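Local coordinates for glutathione S-transferase (Burkholderia xenovorans, PDB 2DSA), which uses glutathione to remove chlorine reductively from metabolites of polychlorinated biphenyls, at residues E90-I101 with L146-A154; E104-L112 with V125-V136. All blocks are in the same frame, centred on the assembly; numbering follows the deposited sequence.

Interaction 1 of 2, residues E90-I101 with L146-A154; sequences ERYHLQQWLNFI and LLGDQLSVA
Ala154 enters the hollow on helix 89-109 formed by Leu94, Trp97, Leu98 and Ile101, a knob-into-hole fit whose shortest methyl contact is Ala154 CB to Leu94 CD1 at 3.7 Å. Leu98 CD2 presses on the Ala154 backbone, 3.6 Å from its CA. With CG anti to the backbone N (chi1 174°), Leu94 splits its branches over several partners: CD1 also lies 3.3 Å from Ser152 OG, and the Leu94 and Val153 side chains cross at about a right angle, Leu94 CD2 touching Val153 CG2. Ile101 CD1 meets Leu146 CD2 tip to tip, 4.0 Å apart.

The aromatic contacts are made by two adjoining leucines. Leu146 CG sits over one face of the Trp97 indole, offset toward the rim and 3.8 Å from CD2. Leu147 runs past His93 in the opposite direction and lays its CD2 over the imidazole face, 3.8 Å from the ring centroid, both being CH-pi contacts.

No hydrogen bond crosses the contact; the polar groups bond on their own sides of it. Ser152 is the N-cap of helix 153-163, its OG accepting from Ala154 N, while Asp155 OD1 takes Ser152 N, the reverse half of the N-capping box known from this domain of glutathione transferases. The other carboxylate oxygen, Asp155 OD2, takes Leu146 N, tying the incoming loop to the helix start. On the facing helix, His93 ND1 donates to Glu90 OE2 at 3.2 Å, close to its own ring plane and on the syn side of the carboxylate, though 31° out of the carboxylate plane. That bond fixes the turn of the imidazole beneath Leu147 CD2.

Interaction 2 of 2, residues E104-L112 with V125-V136; sequences ELHKSFSPL and VRQSLNTRLGQV. With HPX ((2Z,4E)-2-hydroxy-6-oxo-6-phenylhexa-2,4-dienoic acid), chain F; GSH (glutathione), chain E; GSH (glutathione), chain G.
Leu105 and Leu129 meet in a buried, nearly antiparallel helix pair in the all-helical C-terminal domain: the axes of helix 104-109 and helix 125-136 run at 156° and approach to 9.5 Å. Leu105 is a knob among Leu129, Arg132, Leu133 and Val136, its CD2 lying 3.9 Å from both Leu129 CD2 and Leu133 CD2. Leu129 in turn crosses Phe109 at about a right angle and puts CD1 over the ring face, 4.2 Å from the centroid, a CH-pi contact. Toward the C-terminal end of 104-112, Leu112 slides past Val125, and its CD1 lies over the centre of the Arg126 guanidinium, whose NH2 is bonded to Val168 O.

At the other end the contact turns polar. The Arg132 chain bends at chi2 and again at chi3 (-89°), bringing NH1 within 3.5 Å of Glu104 OE2. The carboxylate and guanidinium planes stand 79° apart, so this long salt bridge is not a flat two-pronged pairing. Glu104 OE1 is used differently: it accepts from N1 of the glutathione of chain G at 2.6 Å and also pairs with Lys107 NZ of the second subunit. That glutathione belongs to the second subunit's site, where Glu65, Val52 and Gly66 of that subunit bond to it.

His106 points away from 125-136 and turns its ring edge to the HPX carboxylate, while Ser110 OG lies 2.5 Å from OA1 and 2.7 Å from OA2 of HPX. Arg132 and Lys107 of the second subunit would be expected to favour an ionised Glu104, suited to receiving the amino group of a glutathione across the dimer interface.

Overall arrangement
Both contacts draw on helix 89-109: interaction 1 takes its first part and interaction 2 its last turns, with centres about 18 Å apart. Along the chain interaction 2 is nested within the loop closed by interaction 1, because helix 119-139 comes back antiparallel before segment 146-154 leads into helix 153-163. The two nearly merge at Phe100, which packs on Arg132, Gln135 and Val136, and at a probable backbone hydrogen bond from His106 N to Ile101 O. One long helix thus collects the next two helices of the C-terminal domain, while Asn99 and Glu104 face the second subunit and its glutathione, and His106 and Ser110 line their own subunit's pocket.

Interaction 1 of 2, residues E90-I101 with L146-A154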
loop_
_atom_site.group_PDB
_atom_site.type_symbol
_atom_site.label_atom_id
_atom_site.label_comp_id
_atom_site.label_asym_id
_atom_site.label_seq_id
_atom_site.Cartn_x
_atom_site.Cartn_y
_atom_site.Cartn_z
ATOM N N GLU A 90 13.219 -8.475 -7.987
ATOM C CA GLU A 90 12.438 -7.500 -8.749
ATOM C C GLU A 90 10.926 -7.554 -8.454
ATOM O O GLU A 90 10.231 -6.552 -8.609
ATOM C CB GLU A 90 12.727 -7.601 -10.249
ATOM C CG GLU A 90 14.081 -6.972 -10.662
ATOM C CD GLU A 90 14.174 -5.463 -10.351
ATOM O OE1 GLU A 90 15.011 -5.075 -9.510
ATOM O OE2 GLU A 90 13.416 -4.663 -10.952
ATOM N N ARG A 91 10.428 -8.706 -8.002
ATOM C CA ARG A 91 9.024 -8.783 -7.547
ATOM C C ARG A 91 8.786 -7.971 -6.251
ATOM O O ARG A 91 7.757 -7.305 -6.120
ATOM C CB ARG A 91 8.568 -10.246 -7.416
ATOM C CG ARG A 91 7.093 -10.447 -7.012
ATOM C CD ARG A 91 6.090 -9.640 -7.852
ATOM N NE ARG A 91 4.716 -9.999 -7.510
ATOM C CZ ARG A 91 4.010 -10.943 -8.129
ATOM N NH1 ARG A 91 4.545 -11.627 -9.133
ATOM N NH2 ARG A 91 2.776 -11.216 -7.734
ATOM N N TYR A 92 9.732 -8.013 -5.311
ATOM C CA TYR A 92 9.673 -7.128 -4.109
ATOM C C TYR A 92 9.759 -5.658 -4.488
ATOM O O TYR A 92 9.058 -4.809 -3.939
ATOM C CB TYR A 92 10.721 -7.502 -3.051
ATOM C CG TYR A 92 10.631 -8.960 -2.655
ATOM C CD1 TYR A 92 11.549 -9.886 -3.147
ATOM C CD2 TYR A 92 9.600 -9.421 -1.840
ATOM C CE1 TYR A 92 11.454 -11.231 -2.823
ATOM C CE2 TYR A 92 9.500 -10.766 -1.503
ATOM C CZ TYR A 92 10.431 -11.663 -2.004
ATOM O OH TYR A 92 10.344 -12.994 -1.684
ATOM N N HIS A 93 10.610 -5.382 -5.462
ATOM C CA HIS A 93 10.729 -4.066 -6.051
ATOM C C HIS A 93 9.400 -3.579 -6.703
ATOM O O HIS A 93 9.044 -2.406 -6.590
ATOM C CB HIS A 93 11.905 -4.071 -7.037
ATOM C CG HIS A 93 12.380 -2.706 -7.433
ATOM N ND1 HIS A 93 13.148 -2.485 -8.561
ATOM C CD2 HIS A 93 12.194 -1.492 -6.863
ATOM C CE1 HIS A 93 13.412 -1.196 -8.665
ATOM N NE2 HIS A 93 12.843 -0.570 -7.649
ATOM N N LEU A 94 8.667 -4.479 -7.363
ATOM C CA LEU A 94 7.308 -4.159 -7.824
ATOM C C LEU A 94 6.352 -3.798 -6.652
ATOM O O LEU A 94 5.560 -2.845 -6.751
ATOM C CB LEU A 94 6.719 -5.326 -8.639
ATOM C CG LEU A 94 5.252 -5.184 -9.070
ATOM C CD1 LEU A 94 5.183 -4.390 -10.332
ATOM C CD2 LEU A 94 4.589 -6.541 -9.300
ATOM N N GLN A 95 6.421 -4.566 -5.567
ATOM C CA GLN A 95 5.569 -4.349 -4.395
ATOM C C GLN A 95 5.887 -3.033 -3.689
ATOM O O GLN A 95 4.990 -2.382 -3.125
ATOM C CB GLN A 95 5.706 -5.525 -3.415
ATOM C CG GLN A 95 5.201 -6.811 -4.038
ATOM C CD GLN A 95 5.607 -8.058 -3.308
ATOM O OE1 GLN A 95 6.539 -8.069 -2.487
ATOM N NE2 GLN A 95 4.922 -9.142 -3.625
ATOM N N GLN A 96 7.175 -2.683 -3.696
ATOM C CA GLN A 96 7.640 -1.372 -3.258
ATOM C C GLN A 96 6.954 -0.291 -4.073
ATOM O O GLN A 96 6.308 0.576 -3.511
ATOM C CB GLN A 96 9.166 -1.270 -3.423
ATOM C CG GLN A 96 9.717 0.142 -3.193
ATOM C CD GLN A 96 11.176 0.268 -3.615
ATOM O OE1 GLN A 96 11.516 1.095 -4.463
ATOM N NE2 GLN A 96 12.028 -0.594 -3.073
ATOM N N TRP A 97 7.080 -0.359 -5.403
ATOM C CA TRP A 97 6.447 0.627 -6.269
ATOM C C TRP A 97 4.935 0.665 -6.140
ATOM O O TRP A 97 4.356 1.765 -6.076
ATOM C CB TRP A 97 6.906 0.513 -7.721
ATOM C CG TRP A 97 8.179 1.269 -7.939
ATOM C CD1 TRP A 97 9.412 0.740 -8.222
ATOM C CD2 TRP A 97 8.365 2.692 -7.829
ATOM N NE1 TRP A 97 10.341 1.750 -8.317
ATOM C CE2 TRP A 97 9.730 2.954 -8.075
ATOM C CE3 TRP A 97 7.503 3.773 -7.571
ATOM C CZ2 TRP A 97 10.266 4.258 -8.064
ATOM C CZ3 TRP A 97 8.030 5.073 -7.568
ATOM C CH2 TRP A 97 9.402 5.298 -7.809
ATOM N N LEU A 98 4.298 -0.510 -6.054
ATOM C CA LEU A 98 2.842 -0.573 -5.869
ATOM C C LEU A 98 2.390 0.076 -4.550
ATOM O O LEU A 98 1.394 0.777 -4.526
ATOM C CB LEU A 98 2.317 -2.014 -5.955
ATOM C CG LEU A 98 2.336 -2.759 -7.297
ATOM C CD1 LEU A 98 1.858 -4.199 -7.089
ATOM C CD2 LEU A 98 1.467 -2.048 -8.349
ATOM N N ASN A 99 3.112 -0.179 -3.458
ATOM C CA ASN A 99 2.758 0.442 -2.192
ATOM C C ASN A 99 3.011 1.956 -2.173
ATOM O O ASN A 99 2.242 2.696 -1.558
ATOM C CB ASN A 99 3.469 -0.215 -1.005
ATOM C CG ASN A 99 2.788 0.098 0.299
ATOM O OD1 ASN A 99 1.739 -0.455 0.585
ATOM N ND2 ASN A 99 3.362 1.025 1.092
ATOM N N PHE A 100 4.100 2.384 -2.823
ATOM C CA PHE A 100 4.379 3.794 -3.086
ATOM C C PHE A 100 3.253 4.511 -3.834
ATOM O O PHE A 100 2.798 5.584 -3.416
ATOM C CB PHE A 100 5.690 3.967 -3.858
ATOM C CG PHE A 100 6.082 5.412 -4.063
ATOM C CD1 PHE A 100 6.918 6.057 -3.148
ATOM C CD2 PHE A 100 5.606 6.138 -5.167
ATOM C CE1 PHE A 100 7.281 7.383 -3.326
ATOM C CE2 PHE A 100 5.961 7.464 -5.357
ATOM C CZ PHE A 100 6.803 8.094 -4.442
ATOM N N ILE A 101 2.804 3.930 -4.941
ATOM C CA ILE A 101 1.741 4.556 -5.720
ATOM C C ILE A 101 0.483 4.689 -4.865
ATOM O O ILE A 101 -0.166 5.738 -4.852
ATOM C CB ILE A 101 1.483 3.833 -7.066
ATOM C CG1 ILE A 101 2.729 3.900 -7.942
ATOM C CG2 ILE A 101 0.306 4.468 -7.797
ATOM C CD1 ILE A 101 2.885 2.763 -8.929
ATOM N N LEU A 146 8.906 1.841 -14.580
ATOM C CA LEU A 146 9.323 1.879 -13.171
ATOM C C LEU A 146 10.396 0.836 -12.809
ATOM O O LEU A 146 11.319 1.117 -12.024
ATOM C CB LEU A 146 8.093 1.726 -12.269
ATOM C CG LEU A 146 7.425 2.911 -11.536
ATOM C CD1 LEU A 146 7.897 4.297 -11.966
ATOM C CD2 LEU A 146 5.886 2.800 -11.506
ATOM N N LEU A 147 10.277 -0.355 -13.401
ATOM C CA LEU A 147 11.225 -1.446 -13.163
ATOM C C LEU A 147 12.293 -1.575 -14.260
ATOM O O LEU A 147 13.110 -2.497 -14.225
ATOM C CB LEU A 147 10.481 -2.777 -12.941
ATOM C CG LEU A 147 9.469 -2.791 -11.767
ATOM C CD1 LEU A 147 8.860 -4.176 -11.571
ATOM C CD2 LEU A 147 10.065 -2.293 -10.464
ATOM N N GLY A 148 12.288 -0.651 -15.221
ATOM C CA GLY A 148 13.298 -0.643 -16.288
ATOM C C GLY A 148 12.707 -0.640 -17.680
ATOM O O GLY A 148 11.931 0.254 -18.022
ATOM N N ASP A 149 13.062 -1.651 -18.474
ATOM C CA ASP A 149 12.599 -1.766 -19.865
ATOM C C ASP A 149 11.280 -2.518 -20.005
ATOM O O ASP A 149 10.640 -2.467 -21.059
ATOM C CB ASP A 149 13.677 -2.419 -20.740
ATOM C CG ASP A 149 14.943 -1.578 -20.823
ATOM O OD1 ASP A 149 14.864 -0.430 -21.338
ATOM O OD2 ASP A 149 16.006 -2.056 -20.350
ATOM N N GLN A 150 10.876 -3.214 -18.945
ATOM C CA GLN A 150 9.657 -4.008 -18.989
ATOM C C GLN A 150 8.486 -3.308 -18.306
ATOM O O GLN A 150 8.566 -2.952 -17.128
ATOM C CB GLN A 150 9.879 -5.394 -18.359
ATOM C CG GLN A 150 8.688 -6.360 -18.535
ATOM C CD GLN A 150 8.654 -7.015 -19.913
ATOM O OE1 GLN A 150 9.666 -7.551 -20.375
ATOM N NE2 GLN A 150 7.485 -6.990 -20.568
ATOM N N LEU A 151 7.397 -3.143 -19.050
ATOM C CA LEU A 151 6.138 -2.694 -18.462
ATOM C C LEU A 151 5.617 -3.700 -17.424
ATOM O O LEU A 151 5.579 -4.911 -17.668
ATOM C CB LEU A 151 5.076 -2.427 -19.535
ATOM C CG LEU A 151 3.722 -1.966 -18.974
ATOM C CD1 LEU A 151 3.262 -0.663 -19.613
ATOM C CD2 LEU A 151 2.658 -3.051 -19.088
ATOM N N SER A 152 5.211 -3.178 -16.274
ATOM C CA SER A 152 4.588 -3.994 -15.246
ATOM C C SER A 152 3.239 -3.402 -14.775
ATOM O O SER A 152 2.845 -2.303 -15.187
ATOM C CB SER A 152 5.554 -4.165 -14.081
ATOM O OG SER A 152 5.619 -2.977 -13.314
ATOM N N VAL A 153 2.536 -4.133 -13.914
ATOM C CA VAL A 153 1.312 -3.616 -13.296
ATOM C C VAL A 153 1.539 -2.313 -12.448
ATOM O O VAL A 153 0.597 -1.583 -12.177
ATOM C CB VAL A 153 0.543 -4.716 -12.484
ATOM C CG1 VAL A 153 -0.057 -5.774 -13.410
ATOM C CG2 VAL A 153 1.435 -5.384 -11.446
ATOM N N ALA A 154 2.777 -2.037 -12.037
ATOM C CA ALA A 154 3.101 -0.776 -11.328
ATOM C C ALA A 154 2.954 0.440 -12.239
ATOM O O ALA A 154 2.475 1.475 -11.822
ATOM C CB ALA A 154 4.511 -0.824 -10.746
#

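Interaction 2 of 2, residues E104-L112 with V125-V136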
loop_
_atom_site.group_PDB
_atom_site.type_symbol
_atom_site.label_atom_id
_atom_site.label_comp_id
_atom_site.label_asym_id
_atom_site.label_seq_id
_atom_site.Cartn_x
_atom_site.Cartn_y
_atom_site.Cartn_z
ATOM N N GLU A 104 1.515 6.904 -1.231
ATOM C CA GLU A 104 2.225 8.161 -1.428
ATOM C C GLU A 104 1.640 9.011 -2.549
ATOM O O GLU A 104 1.893 10.215 -2.601
ATOM C CB GLU A 104 3.723 7.910 -1.687
ATOM C CG GLU A 104 4.470 7.117 -0.559
ATOM C CD GLU A 104 4.432 7.813 0.803
ATOM O OE1 GLU A 104 4.423 7.120 1.846
ATOM O OE2 GLU A 104 4.400 9.065 0.831
ATOM N N LEU A 105 0.887 8.399 -3.459
ATOM C CA LEU A 105 0.328 9.145 -4.581
ATOM C C LEU A 105 -1.197 9.142 -4.535
ATOM O O LEU A 105 -1.823 10.182 -4.314
ATOM C CB LEU A 105 0.854 8.617 -5.921
ATOM C CG LEU A 105 2.326 8.802 -6.288
ATOM C CD1 LEU A 105 2.597 8.217 -7.675
ATOM C CD2 LEU A 105 2.756 10.291 -6.241
ATOM N N HIS A 106 -1.778 7.956 -4.704
ATOM C CA HIS A 106 -3.233 7.747 -4.732
ATOM C C HIS A 106 -3.914 8.390 -3.524
ATOM O O HIS A 106 -4.852 9.157 -3.684
ATOM C CB HIS A 106 -3.519 6.232 -4.815
ATOM C CG HIS A 106 -4.973 5.852 -4.772
ATOM N ND1 HIS A 106 -5.415 4.604 -5.168
ATOM C CD2 HIS A 106 -6.078 6.527 -4.365
ATOM C CE1 HIS A 106 -6.724 4.532 -5.015
ATOM N NE2 HIS A 106 -7.152 5.688 -4.536
ATOM N N LYS A 107 -3.437 8.078 -2.326
ATOM C CA LYS A 107 -4.068 8.558 -1.098
ATOM C C LYS A 107 -3.986 10.075 -0.888
ATOM O O LYS A 107 -4.761 10.631 -0.094
ATOM C CB LYS A 107 -3.523 7.811 0.123
ATOM C CG LYS A 107 -4.144 6.435 0.297
ATOM C CD LYS A 107 -5.603 6.538 0.710
ATOM C CE LYS A 107 -6.447 5.466 0.046
ATOM N NZ LYS A 107 -7.837 5.487 0.587
ATOM N N SER A 108 -3.047 10.720 -1.591
ATOM C CA SER A 108 -2.899 12.168 -1.574
ATOM C C SER A 108 -3.800 12.846 -2.603
ATOM O O SER A 108 -4.199 13.988 -2.412
ATOM C CB SER A 108 -1.434 12.573 -1.760
ATOM O OG SER A 108 -0.693 12.326 -0.571
ATOM N N PHE A 109 -4.151 12.142 -3.677
ATOM C CA PHE A 109 -5.171 12.645 -4.597
ATOM C C PHE A 109 -6.548 12.662 -3.945
ATOM O O PHE A 109 -7.345 13.535 -4.249
ATOM C CB PHE A 109 -5.240 11.813 -5.876
ATOM C CG PHE A 109 -4.289 12.254 -6.953
ATOM C CD1 PHE A 109 -4.718 13.085 -7.974
ATOM C CD2 PHE A 109 -2.966 11.813 -6.961
ATOM C CE1 PHE A 109 -3.852 13.480 -8.980
ATOM C CE2 PHE A 109 -2.085 12.202 -7.959
ATOM C CZ PHE A 109 -2.526 13.040 -8.974
ATOM N N SER A 110 -6.814 11.702 -3.054
ATOM C CA SER A 110 -8.146 11.481 -2.449
ATOM C C SER A 110 -8.869 12.714 -1.883
ATOM O O SER A 110 -10.042 12.917 -2.200
ATOM C CB SER A 110 -8.098 10.377 -1.383
ATOM O OG SER A 110 -7.779 9.124 -1.969
ATOM N N PRO A 111 -8.186 13.517 -1.026
ATOM C CA PRO A 111 -8.800 14.744 -0.487
ATOM C C PRO A 111 -9.116 15.799 -1.551
ATOM O O PRO A 111 -10.066 16.558 -1.386
ATOM C CB PRO A 111 -7.736 15.272 0.482
ATOM C CG PRO A 111 -6.863 14.077 0.784
ATOM C CD PRO A 111 -6.823 13.330 -0.493
ATOM N N LEU A 112 -8.339 15.832 -2.634
ATOM C CA LEU A 112 -8.597 16.747 -3.752
ATOM C C LEU A 112 -9.931 16.494 -4.468
ATOM O O LEU A 112 -10.526 17.424 -5.012
ATOM C CB LEU A 112 -7.437 16.744 -4.758
ATOM C CG LEU A 112 -6.048 17.129 -4.244
ATOM C CD1 LEU A 112 -5.025 17.140 -5.368
ATOM C CD2 LEU A 112 -6.063 18.477 -3.524
ATOM N N VAL A 125 -1.554 18.447 0.759
ATOM C CA VAL A 125 -1.548 17.301 -0.129
ATOM C C VAL A 125 -0.942 17.635 -1.502
ATOM O O VAL A 125 -0.185 16.837 -2.054
ATOM C CB VAL A 125 -2.982 16.700 -0.208
ATOM C CG1 VAL A 125 -3.512 16.646 -1.627
ATOM C CG2 VAL A 125 -3.040 15.361 0.501
ATOM N N ARG A 126 -1.250 18.821 -2.027
ATOM C CA ARG A 126 -0.666 19.282 -3.293
ATOM C C ARG A 126 0.849 19.435 -3.195
ATOM O O ARG A 126 1.565 19.211 -4.167
ATOM C CB ARG A 126 -1.317 20.589 -3.762
ATOM C CG ARG A 126 -2.653 20.379 -4.460
ATOM C CD ARG A 126 -3.317 21.694 -4.858
ATOM N NE ARG A 126 -4.683 21.480 -5.339
ATOM C CZ ARG A 126 -5.010 21.249 -6.609
ATOM N NH1 ARG A 126 -4.072 21.207 -7.554
ATOM N NH2 ARG A 126 -6.281 21.065 -6.934
ATOM N N GLN A 127 1.319 19.799 -2.006
ATOM C CA GLN A 127 2.742 19.974 -1.735
ATOM C C GLN A 127 3.456 18.631 -1.613
ATOM O O GLN A 127 4.574 18.462 -2.142
ATOM C CB GLN A 127 2.934 20.803 -0.455
ATOM C CG GLN A 127 4.079 21.807 -0.525
ATOM C CD GLN A 127 4.082 22.620 -1.826
ATOM O OE1 GLN A 127 5.064 22.601 -2.579
ATOM N NE2 GLN A 127 2.973 23.320 -2.104
ATOM N N SER A 128 2.810 17.694 -0.904
ATOM C CA SER A 128 3.279 16.299 -0.793
ATOM C C SER A 128 3.434 15.698 -2.179
ATOM O O SER A 128 4.458 15.095 -2.485
ATOM C CB SER A 128 2.307 15.436 0.023
ATOM O OG SER A 128 2.075 15.980 1.313
ATOM N N LEU A 129 2.414 15.888 -3.009
ATOM C CA LEU A 129 2.405 15.376 -4.379
ATOM C C LEU A 129 3.483 15.982 -5.264
ATOM O O LEU A 129 4.101 15.275 -6.061
ATOM C CB LEU A 129 1.031 15.576 -5.024
ATOM C CG LEU A 129 -0.023 14.520 -4.681
ATOM C CD1 LEU A 129 -1.384 14.984 -5.166
ATOM C CD2 LEU A 129 0.353 13.148 -5.275
ATOM N N ASN A 130 3.690 17.294 -5.139
ATOM C CA ASN A 130 4.753 17.970 -5.873
ATOM C C ASN A 130 6.090 17.281 -5.647
ATOM O O ASN A 130 6.861 17.092 -6.590
ATOM C CB ASN A 130 4.845 19.442 -5.448
ATOM C CG ASN A 130 5.834 20.227 -6.282
ATOM O OD1 ASN A 130 7.002 20.402 -5.893
ATOM N ND2 ASN A 130 5.378 20.706 -7.449
ATOM N N THR A 131 6.362 16.911 -4.396
ATOM C CA THR A 131 7.628 16.268 -4.025
ATOM C C THR A 131 7.673 14.835 -4.550
ATOM O O THR A 131 8.644 14.414 -5.180
ATOM C CB THR A 131 7.820 16.230 -2.497
ATOM O OG1 THR A 131 7.693 17.549 -1.963
ATOM C CG2 THR A 131 9.186 15.665 -2.134
ATOM N N ARG A 132 6.596 14.107 -4.280
ATOM C CA ARG A 132 6.495 12.693 -4.579
ATOM C C ARG A 132 6.524 12.459 -6.096
ATOM O O ARG A 132 7.279 11.606 -6.570
ATOM C CB ARG A 132 5.245 12.132 -3.888
ATOM C CG ARG A 132 5.501 10.930 -2.972
ATOM C CD ARG A 132 5.708 11.222 -1.483
ATOM N NE ARG A 132 7.110 11.476 -1.189
ATOM C CZ ARG A 132 7.641 11.623 0.026
ATOM N NH1 ARG A 132 6.920 11.477 1.131
ATOM N NH2 ARG A 132 8.926 11.899 0.126
ATOM N N LEU A 133 5.754 13.249 -6.857
ATOM C CA LEU A 133 5.826 13.244 -8.339
ATOM C C LEU A 133 7.204 13.608 -8.915
ATOM O O LEU A 133 7.568 13.158 -10.000
ATOM C CB LEU A 133 4.777 14.170 -8.958
ATOM C CG LEU A 133 3.281 13.903 -8.780
ATOM C CD1 LEU A 133 2.500 15.086 -9.345
ATOM C CD2 LEU A 133 2.817 12.567 -9.409
ATOM N N GLY A 134 7.958 14.438 -8.192
ATOM C CA GLY A 134 9.352 14.702 -8.540
ATOM C C GLY A 134 10.184 13.431 -8.475
ATOM O O GLY A 134 10.956 13.137 -9.389
ATOM N N GLN A 135 10.016 12.665 -7.398
ATOM C CA GLN A 135 10.749 11.411 -7.252
ATOM C C GLN A 135 10.460 10.429 -8.405
ATOM O O GLN A 135 11.372 9.764 -8.908
ATOM C CB GLN A 135 10.463 10.767 -5.895
ATOM C CG GLN A 135 11.258 9.479 -5.632
ATOM C CD GLN A 135 10.837 8.778 -4.357
ATOM O OE1 GLN A 135 10.004 9.285 -3.583
ATOM N NE2 GLN A 135 11.396 7.595 -4.131
ATOM N N VAL A 136 9.202 10.364 -8.835
ATOM C CA VAL A 136 8.810 9.454 -9.922
ATOM C C VAL A 136 9.303 9.940 -11.277
ATOM O O VAL A 136 9.690 9.135 -12.126
ATOM C CB VAL A 136 7.277 9.231 -9.973
ATOM C CG1 VAL A 136 6.933 8.134 -10.951
ATOM C CG2 VAL A 136 6.755 8.888 -8.596
HETATM C CB3 HPX F . -12.844 10.134 -13.007
HETATM C CB4 HPX F . -11.800 11.043 -13.159
HETATM C CB5 HPX F . -10.922 11.280 -12.098
HETATM C CB6 HPX F . -11.093 10.599 -10.896
HETATM C CB1 HPX F . -12.133 9.692 -10.745
HETATM C CB2 HPX F . -13.010 9.461 -11.801
HETATM C CA6 HPX F . -12.329 8.968 -9.448
HETATM O OA4 HPX F . -13.433 8.518 -9.180
HETATM C CA5 HPX F . -11.226 8.793 -8.486
HETATM C CA4 HPX F . -11.511 8.944 -7.199
HETATM C CA3 HPX F . -10.490 8.773 -6.155
HETATM C CA2 HPX F . -10.828 8.614 -4.869
HETATM O OA3 HPX F . -12.083 8.617 -4.436
HETATM C CA1 HPX F . -9.781 8.431 -3.895
HETATM O OA2 HPX F . -10.091 8.064 -2.741
HETATM O OA1 HPX F . -8.607 8.638 -4.255
HETATM N N1 GSH E . -7.049 1.180 -0.184
HETATM C CA1 GSH E . -7.916 1.099 -1.367
HETATM C C1 GSH E . -7.193 0.459 -2.520
HETATM O O11 GSH E . -5.976 0.700 -2.711
HETATM O O12 GSH E . -7.803 -0.302 -3.317
HETATM C CB1 GSH E . -8.409 2.461 -1.845
HETATM C CG1 GSH E . -9.465 2.296 -2.950
HETATM C CD1 GSH E . -10.152 3.610 -3.200
HETATM O OE1 GSH E . -9.709 4.708 -2.471
HETATM N N2 GSH E . -11.135 3.658 -4.104
HETATM C CA2 GSH E . -11.917 4.844 -4.415
HETATM C C2 GSH E . -13.350 4.687 -4.015
HETATM O O2 GSH E . -14.052 3.531 -4.342
HETATM C CB2 GSH E . -11.884 5.170 -5.908
HETATM S SG2 GSH E . -10.201 5.552 -6.429
HETATM N N3 GSH E . -13.909 5.682 -3.354
HETATM C CA3 GSH E . -14.126 5.599 -1.917
HETATM C C3 GSH E . -15.601 5.602 -1.690
HETATM O O31 GSH E . -16.338 5.512 -2.699
HETATM O O32 GSH E . -16.087 5.687 -0.539
HETATM N N1 GSH G . 4.862 4.563 2.293
HETATM C CA1 GSH G . 5.943 4.416 3.243
HETATM C C1 GSH G . 5.953 3.006 3.735
HETATM O O11 GSH G . 7.041 2.470 3.990
HETATM O O12 GSH G . 4.878 2.368 3.911
HETATM C CB1 GSH G . 5.723 5.342 4.432
HETATM C CG1 GSH G . 6.899 5.329 5.403
HETATM C CD1 GSH G . 6.653 6.298 6.537
HETATM O OE1 GSH G . 5.432 6.985 6.626
HETATM N N2 GSH G . 7.624 6.444 7.446
HETATM C CA2 GSH G . 7.587 7.455 8.493
HETATM C C2 GSH G . 8.768 8.380 8.364
HETATM O O2 GSH G . 10.055 7.886 8.075
HETATM C CB2 GSH G . 7.636 6.817 9.880
HETATM S SG2 GSH G . 6.205 5.806 10.360
HETATM N N3 GSH G . 8.552 9.680 8.537
HETATM C CA3 GSH G . 8.040 10.508 7.460
HETATM C C3 GSH G . 9.093 11.342 6.789
HETATM O O31 GSH G . 9.083 11.474 5.538
HETATM O O32 GSH G . 9.967 11.911 7.484
#